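Local atomic coordinates of probable acetyltransferase (Agrobacterium tumefaciens, PDB entry 2GE3), a protein that binds acetyl coenzyme A and, as a member of the GNAT family, probably transfers its acetyl group to an acceptor substrate. Residues 26-31 with 96-101; 47-52 with 58-63; 89-94 with 134-139. One frame throughout, in Å; residues are numbered along the deposited sequence.

Interaction 1 (26-31 with 96-101). With ACO (acetyl coenzyme *a), chain E.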
loop_
_atom_site.group_PDB
_atom_site.type_symbol
_atom_site.label_atom_id
_atom_site.label_comp_id
_atom_site.label_asym_id
_atom_site.label_seq_id
_atom_site.Cartn_x
_atom_site.Cartn_y
_atom_site.Cartn_z
ATOM N N ASP A 26 -2.119 21.280 -0.077
ATOM C CA ASP A 26 -1.881 21.706 -1.436
ATOM C C ASP A 26 -0.523 22.434 -1.621
ATOM O O ASP A 26 0.203 22.167 -2.596
ATOM C CB ASP A 26 -3.046 22.587 -1.861
ATOM C CG ASP A 26 -3.111 22.760 -3.338
ATOM O OD1 ASP A 26 -3.105 21.739 -4.086
ATOM O OD2 ASP A 26 -3.082 23.940 -3.743
ATOM N N ALA A 27 -0.191 23.340 -0.689
ATOM C CA ALA A 27 1.119 24.032 -0.647
ATOM C C ALA A 27 2.307 23.043 -0.559
ATOM O O ALA A 27 3.214 23.111 -1.347
ATOM C CB ALA A 27 1.163 25.028 0.498
ATOM N N VAL A 28 2.308 22.123 0.392
ATOM C CA VAL A 28 3.388 21.148 0.525
ATOM C C VAL A 28 3.474 20.148 -0.661
ATOM O O VAL A 28 4.602 19.777 -1.106
ATOM C CB VAL A 28 3.321 20.411 1.910
ATOM C CG1 VAL A 28 4.337 19.344 2.037
ATOM C CG2 VAL A 28 3.406 21.438 3.133
ATOM N N SER A 29 2.324 19.700 -1.178
ATOM C CA SER A 29 2.305 18.693 -2.312
ATOM C C SER A 29 2.925 19.332 -3.555
ATOM O O SER A 29 3.732 18.669 -4.297
ATOM C CB SER A 29 0.907 18.210 -2.652
ATOM O OG SER A 29 0.283 17.710 -1.487
ATOM N N ARG A 30 2.584 20.598 -3.744
ATOM C CA ARG A 30 2.974 21.360 -4.986
ATOM C C ARG A 30 4.453 21.726 -5.087
ATOM O O ARG A 30 4.940 22.173 -6.116
ATOM C CB ARG A 30 2.058 22.578 -5.215
ATOM C CG ARG A 30 0.625 22.169 -5.660
ATOM C CD ARG A 30 -0.287 23.377 -6.019
ATOM N NE ARG A 30 0.180 24.588 -5.377
ATOM C CZ ARG A 30 0.043 25.837 -5.846
ATOM N NH1 ARG A 30 -0.518 26.083 -7.030
ATOM N NH2 ARG A 30 0.522 26.853 -5.126
ATOM N N GLU A 31 5.172 21.498 -4.010
ATOM C CA GLU A 31 6.606 21.614 -3.985
ATOM C C GLU A 31 7.198 20.487 -4.751
ATOM O O GLU A 31 8.342 20.597 -5.168
ATOM C CB GLU A 31 7.116 21.551 -2.549
ATOM C CG GLU A 31 6.813 22.839 -1.778
ATOM C CD GLU A 31 7.279 22.798 -0.271
ATOM O OE1 GLU A 31 8.490 22.655 0.013
ATOM O OE2 GLU A 31 6.423 22.947 0.626
ATOM N N ALA A 96 8.171 27.615 6.431
ATOM C CA ALA A 96 8.594 28.485 7.511
ATOM C C ALA A 96 8.587 27.794 8.876
ATOM O O ALA A 96 9.205 28.281 9.816
ATOM C CB ALA A 96 7.617 29.799 7.631
ATOM N N TYR A 97 7.878 26.670 9.024
ATOM C CA TYR A 97 7.765 26.084 10.381
ATOM C C TYR A 97 8.581 24.810 10.572
ATOM O O TYR A 97 8.524 24.196 11.597
ATOM C CB TYR A 97 6.315 25.872 10.713
ATOM C CG TYR A 97 5.521 27.182 10.787
ATOM C CD1 TYR A 97 5.317 27.789 12.042
ATOM C CD2 TYR A 97 4.948 27.784 9.644
ATOM C CE1 TYR A 97 4.561 28.964 12.162
ATOM C CE2 TYR A 97 4.218 29.008 9.754
ATOM C CZ TYR A 97 4.034 29.561 11.013
ATOM O OH TYR A 97 3.280 30.689 11.235
ATOM N N ARG A 98 9.338 24.428 9.556
ATOM C CA ARG A 98 10.193 23.231 9.647
ATOM C C ARG A 98 11.410 23.439 10.511
ATOM O O ARG A 98 11.865 24.578 10.751
ATOM C CB ARG A 98 10.644 22.733 8.265
ATOM C CG ARG A 98 9.464 22.391 7.361
ATOM C CD ARG A 98 9.829 22.122 5.901
ATOM N NE ARG A 98 8.576 21.992 5.137
ATOM C CZ ARG A 98 8.438 22.064 3.831
ATOM N NH1 ARG A 98 9.499 22.329 3.051
ATOM N NH2 ARG A 98 7.204 21.958 3.311
ATOM N N ASN A 99 11.987 22.289 10.864
ATOM C CA ASN A 99 13.241 22.192 11.556
ATOM C C ASN A 99 13.187 22.853 12.909
ATOM O O ASN A 99 14.194 23.281 13.431
ATOM C CB ASN A 99 14.400 22.753 10.701
ATOM C CG ASN A 99 15.742 22.052 11.030
ATOM O OD1 ASN A 99 16.817 22.648 10.923
ATOM N ND2 ASN A 99 15.665 20.811 11.488
ATOM N N LYS A 100 12.026 22.911 13.531
ATOM C CA LYS A 100 11.960 23.588 14.830
ATOM C C LYS A 100 11.328 22.654 15.902
ATOM O O LYS A 100 10.855 23.114 16.902
ATOM C CB LYS A 100 11.148 24.890 14.689
ATOM C CG LYS A 100 11.853 26.040 13.859
ATOM C CD LYS A 100 10.907 27.293 13.810
ATOM C CE LYS A 100 11.154 28.186 12.622
ATOM N NZ LYS A 100 11.394 27.404 11.361
ATOM N N GLY A 101 11.267 21.355 15.661
ATOM C CA GLY A 101 10.787 20.444 16.674
ATOM C C GLY A 101 9.288 20.197 16.599
ATOM O O GLY A 101 8.724 19.393 17.385
HETATM N N1A ACO E . 19.644 16.145 7.210
HETATM C C2A ACO E . 19.735 15.424 8.328
HETATM N N3A ACO E . 19.019 15.752 9.419
HETATM C C4A ACO E . 18.212 16.843 9.419
HETATM C C5A ACO E . 18.053 17.647 8.243
HETATM C C6A ACO E . 18.843 17.246 7.084
HETATM N N6A ACO E . 18.675 18.015 5.930
HETATM N N7A ACO E . 17.214 18.716 8.548
HETATM C C8A ACO E . 16.801 18.581 9.809
HETATM N N9A ACO E . 17.427 17.489 10.324
HETATM C C1B ACO E . 17.207 16.993 11.658
HETATM C C2B ACO E . 17.098 18.037 12.756
HETATM O O2B ACO E . 18.436 18.190 13.278
HETATM C C3B ACO E . 16.128 17.251 13.650
HETATM O O3B ACO E . 16.844 16.162 14.253
HETATM P P3B ACO E . 17.651 16.203 15.683
HETATM O O7A ACO E . 18.881 17.101 15.625
HETATM O O8A ACO E . 18.043 14.724 15.682
HETATM O O9A ACO E . 16.698 16.847 16.634
HETATM C C4B ACO E . 15.151 16.544 12.709
HETATM O O4B ACO E . 15.917 16.326 11.531
HETATM C C5B ACO E . 13.945 17.455 12.345
HETATM O O5B ACO E . 13.060 17.477 13.454
HETATM P P1A ACO E . 11.825 18.398 13.583
HETATM O O1A ACO E . 11.012 17.713 14.616
HETATM O O2A ACO E . 12.531 19.727 13.743
HETATM O O3A ACO E . 11.172 18.216 12.108
HETATM P P2A ACO E . 10.158 19.111 11.322
HETATM O O4A ACO E . 9.308 20.059 12.108
HETATM O O5A ACO E . 11.000 19.710 10.229
HETATM O O6A ACO E . 9.155 17.960 10.708
HETATM C CBP ACO E . 8.982 16.976 8.476
HETATM C CCP ACO E . 9.718 16.966 9.826
HETATM C CDP ACO E . 9.758 16.004 7.527
HETATM C CEP ACO E . 7.522 16.549 8.631
HETATM C CAP ACO E . 8.862 18.423 7.847
HETATM O OAP ACO E . 10.184 18.880 7.701
HETATM C C9P ACO E . 8.198 18.598 6.510
HETATM O O9P ACO E . 6.987 18.808 6.454
HETATM N N8P ACO E . 8.950 18.547 5.393
HETATM C C7P ACO E . 8.270 18.604 4.078
HETATM C C6P ACO E . 7.254 17.503 3.856
HETATM C C5P ACO E . 7.650 16.088 4.199
HETATM O O5P ACO E . 8.780 15.646 4.012
HETATM N N4P ACO E . 6.666 15.306 4.664
HETATM C C3P ACO E . 6.963 14.055 5.331
HETATM C C2P ACO E . 7.519 13.077 4.325
HETATM S S1P ACO E . 6.251 12.602 3.176
HETATM C C ACO E . 7.127 11.182 3.266
HETATM O O ACO E . 7.779 10.992 4.257
HETATM C CH3 ACO E . 6.926 10.219 2.122
#

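Interaction 2 (47-52 with 58-63)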
loop_
_atom_site.group_PDB
_atom_site.type_symbol
_atom_site.label_atom_id
_atom_site.label_comp_id
_atom_site.label_asym_id
_atom_site.label_seq_id
_atom_site.Cartn_x
_atom_site.Cartn_y
_atom_site.Cartn_z
ATOM N N ARG A 47 -12.699 17.069 2.376
ATOM C CA ARG A 47 -13.748 17.105 3.387
ATOM C C ARG A 47 -14.364 15.734 3.705
ATOM O O ARG A 47 -14.633 15.450 4.871
ATOM C CB ARG A 47 -14.897 18.087 3.008
ATOM C CG ARG A 47 -15.904 18.302 4.179
ATOM C CD ARG A 47 -17.025 19.286 3.932
ATOM N NE ARG A 47 -16.572 20.376 3.091
ATOM C CZ ARG A 47 -16.073 21.524 3.534
ATOM N NH1 ARG A 47 -15.986 21.764 4.841
ATOM N NH2 ARG A 47 -15.664 22.436 2.664
ATOM N N ALA A 48 -14.662 14.930 2.682
ATOM C CA ALA A 48 -15.180 13.578 2.892
ATOM C C ALA A 48 -14.218 12.762 3.769
ATOM O O ALA A 48 -14.630 12.089 4.730
ATOM C CB ALA A 48 -15.415 12.855 1.523
ATOM N N PHE A 49 -12.936 12.812 3.408
ATOM C CA PHE A 49 -11.907 12.046 4.055
ATOM C C PHE A 49 -11.726 12.558 5.520
ATOM O O PHE A 49 -11.640 11.768 6.439
ATOM C CB PHE A 49 -10.635 12.135 3.197
ATOM C CG PHE A 49 -9.348 11.990 3.971
ATOM C CD1 PHE A 49 -8.590 13.094 4.300
ATOM C CD2 PHE A 49 -8.879 10.730 4.347
ATOM C CE1 PHE A 49 -7.378 12.971 5.014
ATOM C CE2 PHE A 49 -7.664 10.572 5.057
ATOM C CZ PHE A 49 -6.922 11.701 5.398
ATOM N N VAL A 50 -11.730 13.869 5.739
ATOM C CA VAL A 50 -11.645 14.386 7.109
ATOM C C VAL A 50 -12.869 14.108 7.975
ATOM O O VAL A 50 -12.716 13.744 9.120
ATOM C CB VAL A 50 -11.259 15.868 7.176
ATOM C CG1 VAL A 50 -11.334 16.354 8.601
ATOM C CG2 VAL A 50 -9.866 16.033 6.613
ATOM N N LEU A 51 -14.076 14.254 7.418
ATOM C CA LEU A 51 -15.321 13.848 8.120
ATOM C C LEU A 51 -15.292 12.385 8.536
ATOM O O LEU A 51 -15.589 12.094 9.660
ATOM C CB LEU A 51 -16.596 14.216 7.327
ATOM C CG LEU A 51 -17.244 15.618 7.607
ATOM C CD1 LEU A 51 -16.360 16.707 8.308
ATOM C CD2 LEU A 51 -17.912 16.163 6.338
ATOM N N ASP A 52 -14.885 11.499 7.639
ATOM C CA ASP A 52 -14.754 10.048 7.888
ATOM C C ASP A 52 -13.742 9.675 9.001
ATOM O O ASP A 52 -13.999 8.820 9.863
ATOM C CB ASP A 52 -14.296 9.395 6.573
ATOM C CG ASP A 52 -14.393 7.869 6.576
ATOM O OD1 ASP A 52 -15.442 7.295 6.972
ATOM O OD2 ASP A 52 -13.422 7.222 6.123
ATOM N N HIS A 58 -10.082 7.914 13.766
ATOM C CA HIS A 58 -8.679 7.734 13.262
ATOM C C HIS A 58 -7.773 8.974 13.484
ATOM O O HIS A 58 -8.212 10.112 13.193
ATOM C CB HIS A 58 -8.664 7.388 11.789
ATOM C CG HIS A 58 -9.391 6.125 11.466
ATOM N ND1 HIS A 58 -9.751 5.784 10.183
ATOM C CD2 HIS A 58 -9.850 5.132 12.266
ATOM C CE1 HIS A 58 -10.394 4.632 10.201
ATOM N NE2 HIS A 58 -10.467 4.215 11.457
ATOM N N PRO A 59 -6.556 8.758 14.058
ATOM C CA PRO A 59 -5.719 9.857 14.618
ATOM C C PRO A 59 -5.345 10.855 13.524
ATOM O O PRO A 59 -4.879 10.442 12.459
ATOM C CB PRO A 59 -4.475 9.141 15.157
ATOM C CG PRO A 59 -4.787 7.686 15.134
ATOM C CD PRO A 59 -5.952 7.423 14.243
ATOM N N GLN A 60 -5.688 12.123 13.734
ATOM C CA GLN A 60 -5.424 13.117 12.772
ATOM C C GLN A 60 -5.286 14.448 13.487
ATOM O O GLN A 60 -6.225 14.936 14.084
ATOM C CB GLN A 60 -6.502 13.168 11.695
ATOM C CG GLN A 60 -6.246 14.237 10.609
ATOM C CD GLN A 60 -7.252 14.053 9.432
ATOM O OE1 GLN A 60 -8.462 13.726 9.648
ATOM N NE2 GLN A 60 -6.733 14.173 8.194
ATOM N N PHE A 61 -4.087 15.017 13.435
ATOM C CA PHE A 61 -3.773 16.192 14.239
ATOM C C PHE A 61 -3.327 17.327 13.351
ATOM O O PHE A 61 -2.680 17.104 12.319
ATOM C CB PHE A 61 -2.661 15.821 15.255
ATOM C CG PHE A 61 -3.161 14.972 16.389
ATOM C CD1 PHE A 61 -3.404 13.598 16.220
ATOM C CD2 PHE A 61 -3.493 15.566 17.595
ATOM C CE1 PHE A 61 -4.001 12.833 17.289
ATOM C CE2 PHE A 61 -4.044 14.825 18.627
ATOM C CZ PHE A 61 -4.304 13.465 18.471
ATOM N N VAL A 62 -3.646 18.565 13.769
ATOM C CA VAL A 62 -3.226 19.753 12.997
ATOM C C VAL A 62 -2.374 20.636 13.864
ATOM O O VAL A 62 -2.566 20.648 15.071
ATOM C CB VAL A 62 -4.386 20.482 12.331
ATOM C CG1 VAL A 62 -4.809 19.643 11.153
ATOM C CG2 VAL A 62 -5.537 20.826 13.389
ATOM N N ALA A 63 -1.388 21.300 13.260
ATOM C CA ALA A 63 -0.722 22.347 14.009
ATOM C C ALA A 63 -1.270 23.664 13.539
ATOM O O ALA A 63 -1.257 23.967 12.354
ATOM C CB ALA A 63 0.768 22.276 13.857
#

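Interaction 3 (89-94 with 134-139). With ACO (acetyl coenzyme *a), chain E.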
loop_
_atom_site.group_PDB
_atom_site.type_symbol
_atom_site.label_atom_id
_atom_site.label_comp_id
_atom_site.label_asym_id
_atom_site.label_seq_id
_atom_site.Cartn_x
_atom_site.Cartn_y
_atom_site.Cartn_z
ATOM N N LEU A 89 1.084 6.326 8.218
ATOM C CA LEU A 89 1.326 7.710 8.608
ATOM C C LEU A 89 1.639 8.658 7.399
ATOM O O LEU A 89 2.341 8.271 6.494
ATOM C CB LEU A 89 2.429 7.781 9.698
ATOM C CG LEU A 89 2.691 9.158 10.410
ATOM C CD1 LEU A 89 3.052 8.930 11.822
ATOM C CD2 LEU A 89 3.796 9.824 9.710
ATOM N N GLY A 90 1.023 9.856 7.358
ATOM C CA GLY A 90 1.518 10.975 6.506
ATOM C C GLY A 90 1.561 12.290 7.308
ATOM O O GLY A 90 0.892 12.441 8.312
HETATM N N MSE A 91 2.393 13.220 6.890
HETATM C CA MSE A 91 2.543 14.464 7.590
HETATM C C MSE A 91 3.274 15.455 6.730
HETATM O O MSE A 91 4.001 15.057 5.802
HETATM C CB MSE A 91 3.356 14.265 8.841
HETATM C CG MSE A 91 4.739 13.833 8.541
HETATM SE SE MSE A 91 5.619 13.569 10.379
HETATM C CE MSE A 91 4.970 15.314 11.337
ATOM N N GLY A 92 3.113 16.727 7.091
ATOM C CA GLY A 92 3.683 17.823 6.316
ATOM C C GLY A 92 3.650 19.077 7.143
ATOM O O GLY A 92 2.784 19.261 8.019
ATOM N N ILE A 93 4.562 19.986 6.860
ATOM C CA ILE A 93 4.644 21.242 7.593
ATOM C C ILE A 93 5.036 22.301 6.554
ATOM O O ILE A 93 5.909 22.034 5.727
ATOM C CB ILE A 93 5.715 21.122 8.770
ATOM C CG1 ILE A 93 5.240 20.142 9.850
ATOM C CG2 ILE A 93 6.036 22.479 9.425
ATOM C CD1 ILE A 93 6.154 20.019 11.031
ATOM N N LEU A 94 4.415 23.487 6.641
ATOM C CA LEU A 94 4.734 24.625 5.833
ATOM C C LEU A 94 6.221 24.975 6.025
ATOM O O LEU A 94 6.738 24.844 7.119
ATOM C CB LEU A 94 3.821 25.832 6.196
ATOM C CG LEU A 94 2.335 25.682 5.834
ATOM C CD1 LEU A 94 1.621 27.018 5.977
ATOM C CD2 LEU A 94 2.178 25.073 4.417
ATOM N N ILE A 134 13.640 11.453 7.178
ATOM C CA ILE A 134 14.304 10.289 7.735
ATOM C C ILE A 134 14.878 10.485 9.178
ATOM O O ILE A 134 14.619 9.651 10.050
ATOM C CB ILE A 134 15.364 9.727 6.766
ATOM C CG1 ILE A 134 14.687 9.163 5.499
ATOM C CG2 ILE A 134 16.187 8.606 7.429
ATOM C CD1 ILE A 134 15.660 9.229 4.363
ATOM N N ALA A 135 15.682 11.538 9.397
ATOM C CA ALA A 135 16.259 11.844 10.709
ATOM C C ALA A 135 15.216 12.024 11.760
ATOM O O ALA A 135 15.433 11.608 12.909
ATOM C CB ALA A 135 17.124 13.136 10.663
ATOM N N LEU A 136 14.102 12.669 11.412
ATOM C CA LEU A 136 12.997 12.789 12.384
ATOM C C LEU A 136 12.369 11.422 12.660
ATOM O O LEU A 136 12.120 11.072 13.817
ATOM C CB LEU A 136 11.899 13.780 11.926
ATOM C CG LEU A 136 10.637 13.769 12.838
ATOM C CD1 LEU A 136 11.026 14.229 14.212
ATOM C CD2 LEU A 136 9.407 14.553 12.363
ATOM N N TYR A 137 12.103 10.640 11.630
ATOM C CA TYR A 137 11.554 9.296 11.892
ATOM C C TYR A 137 12.479 8.415 12.732
ATOM O O TYR A 137 12.028 7.741 13.613
ATOM C CB TYR A 137 11.215 8.575 10.584
ATOM C CG TYR A 137 10.233 9.308 9.759
ATOM C CD1 TYR A 137 9.215 10.067 10.363
ATOM C CD2 TYR A 137 10.311 9.295 8.341
ATOM C CE1 TYR A 137 8.299 10.867 9.576
ATOM C CE2 TYR A 137 9.357 9.992 7.540
ATOM C CZ TYR A 137 8.364 10.775 8.160
ATOM O OH TYR A 137 7.449 11.461 7.379
ATOM N N GLU A 138 13.786 8.426 12.438
ATOM C CA GLU A 138 14.749 7.717 13.320
ATOM C C GLU A 138 14.677 8.186 14.793
ATOM O O GLU A 138 14.602 7.377 15.676
ATOM C CB GLU A 138 16.200 7.841 12.787
ATOM C CG GLU A 138 16.279 7.050 11.442
ATOM C CD GLU A 138 17.606 7.222 10.704
ATOM O OE1 GLU A 138 18.359 8.152 11.044
ATOM O OE2 GLU A 138 17.883 6.470 9.743
ATOM N N LYS A 139 14.659 9.507 15.013
ATOM C CA LYS A 139 14.653 10.083 16.321
ATOM C C LYS A 139 13.412 9.608 17.050
ATOM O O LYS A 139 13.486 9.243 18.187
ATOM C CB LYS A 139 14.628 11.604 16.198
ATOM C CG LYS A 139 14.609 12.294 17.471
ATOM C CD LYS A 139 13.883 13.602 17.422
ATOM C CE LYS A 139 14.368 14.518 16.280
ATOM N NZ LYS A 139 13.725 15.902 16.493
HETATM N N1A ACO E . 19.644 16.145 7.210
HETATM C C2A ACO E . 19.735 15.424 8.328
HETATM N N3A ACO E . 19.019 15.752 9.419
HETATM C C4A ACO E . 18.212 16.843 9.419
HETATM C C5A ACO E . 18.053 17.647 8.243
HETATM C C6A ACO E . 18.843 17.246 7.084
HETATM N N6A ACO E . 18.675 18.015 5.930
HETATM N N7A ACO E . 17.214 18.716 8.548
HETATM C C8A ACO E . 16.801 18.581 9.809
HETATM N N9A ACO E . 17.427 17.489 10.324
HETATM C C1B ACO E . 17.207 16.993 11.658
HETATM C C2B ACO E . 17.098 18.037 12.756
HETATM O O2B ACO E . 18.436 18.190 13.278
HETATM C C3B ACO E . 16.128 17.251 13.650
HETATM O O3B ACO E . 16.844 16.162 14.253
HETATM P P3B ACO E . 17.651 16.203 15.683
HETATM O O7A ACO E . 18.881 17.101 15.625
HETATM O O8A ACO E . 18.043 14.724 15.682
HETATM O O9A ACO E . 16.698 16.847 16.634
HETATM C C4B ACO E . 15.151 16.544 12.709
HETATM O O4B ACO E . 15.917 16.326 11.531
HETATM C C5B ACO E . 13.945 17.455 12.345
HETATM O O5B ACO E . 13.060 17.477 13.454
HETATM P P1A ACO E . 11.825 18.398 13.583
HETATM O O1A ACO E . 11.012 17.713 14.616
HETATM O O2A ACO E . 12.531 19.727 13.743
HETATM O O3A ACO E . 11.172 18.216 12.108
HETATM P P2A ACO E . 10.158 19.111 11.322
HETATM O O4A ACO E . 9.308 20.059 12.108
HETATM O O5A ACO E . 11.000 19.710 10.229
HETATM O O6A ACO E . 9.155 17.960 10.708
HETATM C CBP ACO E . 8.982 16.976 8.476
HETATM C CCP ACO E . 9.718 16.966 9.826
HETATM C CDP ACO E . 9.758 16.004 7.527
HETATM C CEP ACO E . 7.522 16.549 8.631
HETATM C CAP ACO E . 8.862 18.423 7.847
HETATM O OAP ACO E . 10.184 18.880 7.701
HETATM C C9P ACO E . 8.198 18.598 6.510
HETATM O O9P ACO E . 6.987 18.808 6.454
HETATM N N8P ACO E . 8.950 18.547 5.393
HETATM C C7P ACO E . 8.270 18.604 4.078
HETATM C C6P ACO E . 7.254 17.503 3.856
HETATM C C5P ACO E . 7.650 16.088 4.199
HETATM O O5P ACO E . 8.780 15.646 4.012
HETATM N N4P ACO E . 6.666 15.306 4.664
HETATM C C3P ACO E . 6.963 14.055 5.331
HETATM C C2P ACO E . 7.519 13.077 4.325
HETATM S S1P ACO E . 6.251 12.602 3.176
HETATM C C ACO E . 7.127 11.182 3.266
HETATM O O ACO E . 7.779 10.992 4.257
HETATM C CH3 ACO E . 6.926 10.219 2.122
#

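Interaction 1 (26-31 with 96-101)
Arg98 and Glu31 form a two-pronged salt bridge beside the pantetheine arm of acetyl coenzyme A. Arg98 belongs to the loop between strand 86-93 and helix 102-117, the pyrophosphate-binding loop of the GNAT fold. Arg98, Gly101 and Gly103 fit the Arg/Gln-x-x-Gly-x-Gly/Ala signature of GNAT enzymes, whose backbone amides bind the pyrophosphate. Asn99 N and Gly101 N each donate a hydrogen bond of 2.8 Å, to ACO O5A and ACO O2A respectively.

The tight part is around the guanidinium. The Arg98 chain is extended from CG to NE, which carries the group along the cofactor. One face is covered by ACO C7P, 3.4 Å above its plane. Val28 CG2 sits at its edge, and NE is hydrogen-bonded to Ile93 O. These contacts should fix the rotation of the group.

The solvent side is that of Glu31, which is partly exposed and lies just beyond helix 18-29. Its carboxylate is turned only 18° from the guanidinium plane, and the grip is end-on. Arg98 NH2 reaches Glu31 OE2 at 3.0 Å, tilted from both planes. Arg98 NH1 meets Glu31 OE1 at 3.2 Å; the oxygen lies in the guanidinium plane and uses its syn lone pair.

Interaction 2 (47-52 with 58-63)
Gln60 reaches from strand 60-65 to Phe49 and Val50 on helix 43-55. Its side chain is fully stretched: CG stands opposite the backbone N (chi1 -179°) and the chain stays extended beyond it. This carries the amide across to the helix.

Gln60 NE2 meets both Phe49 and Val50, and OE1 meets Val50. Gln60 NE2 comes obliquely to the ring of Phe49, 3.5 Å from Phe49 CE1 and 3.7 Å from Phe49 CZ. The amide and ring planes are steeply inclined, at 78°. Phe49 CB does not point straight at the strand. A chi1 of 152°, with CG roughly trans to N, brings the far end of the ring to Gln60. Val50 crosses Gln60 at about a right angle and offers both methyls. Val50 CG1 lies 4.0 Å from Gln60 OE1, while Val50 CG2 lies 4.0 Å from Gln60 NE2. The contact between the segments is therefore van der Waals in kind. The buried NE2 has a weak hydrogen bond to Asp74 OD2.

Helix 43-55 thus packs on the N-terminal half of the sheet. Phe49 also touches Asp74 and Arg76 of strand 68-77, and Phe21 of helix 18-29 touches both Val50 and Gln60.

Interaction 3 (89-94 with 134-139)
Met91, a selenomethionine in this crystal, meets Tyr137 and Leu136 across the acetyl coenzyme A cleft. It lies on strand 86-93, the others on helix 131-140. In the GNAT fold the cofactor lies in the splay between two parallel strands, here 86-93 and 121-127. Helix 131-140 follows the second strand and lines the other side.

The direct contacts are apolar and Met-aromatic. With chi1 at 64° and a bend at chi3 (-45°), the Met91 chain brings its selenium to the edge of the Tyr137 ring. The selenium lies nearly in the ring plane, 3.9 Å from Tyr137 CE1. The two side chains run antiparallel alongside each other, and Met91 CG is 3.8 Å from Tyr137 OH. Leu136 CD2 is a looser neighbour of the selenium, at 4.4 Å. Met107 of helix 102-117 touches all three side chains.

The polar contacts run to the cofactor. The strand backbone binds the pantetheine: ACO N4P donates to Met91 O at 2.9 Å, and Ile93 N donates to ACO O9P at 2.7 Å. Both bonds are bent and weak. From the helix, Lys139 NZ reaches ACO O9A of the 3'-phosphate at 3.1 Å. Tyr137 OH donates to the acetyl oxygen, ACO O, at 3.2 Å; that oxygen also lies near the plane of the ring.

The apolar edge contact with Met91 and the hydroxyl bond both act on the Tyr137 ring. Together they would orient it toward the thioester. A donor on the acetyl oxygen would probably polarise the carbonyl, consistent with acetyl transfer.

After strand 9-12, the end of helix 18-29 opens interaction 1. Helix 43-55 follows and opens interaction 2. That contact closes soon afterwards, at strand 60-65, as a short loop nested inside the long one that interaction 1 closes at 96-101. Strand 86-93 opens interaction 3 before interaction 1 has closed, so these two cross; interaction 3 closes at helix 131-140. Interactions 1 and 3 touch each other and share the cofactor, with Val28 packing on Ile93 and Leu94. Interaction 2 touches neither, but its strand belongs to the same sheet as 86-93. The three contacts tie the N-terminal helices, the sheet, the pyrophosphate loop and helix 131-140 together.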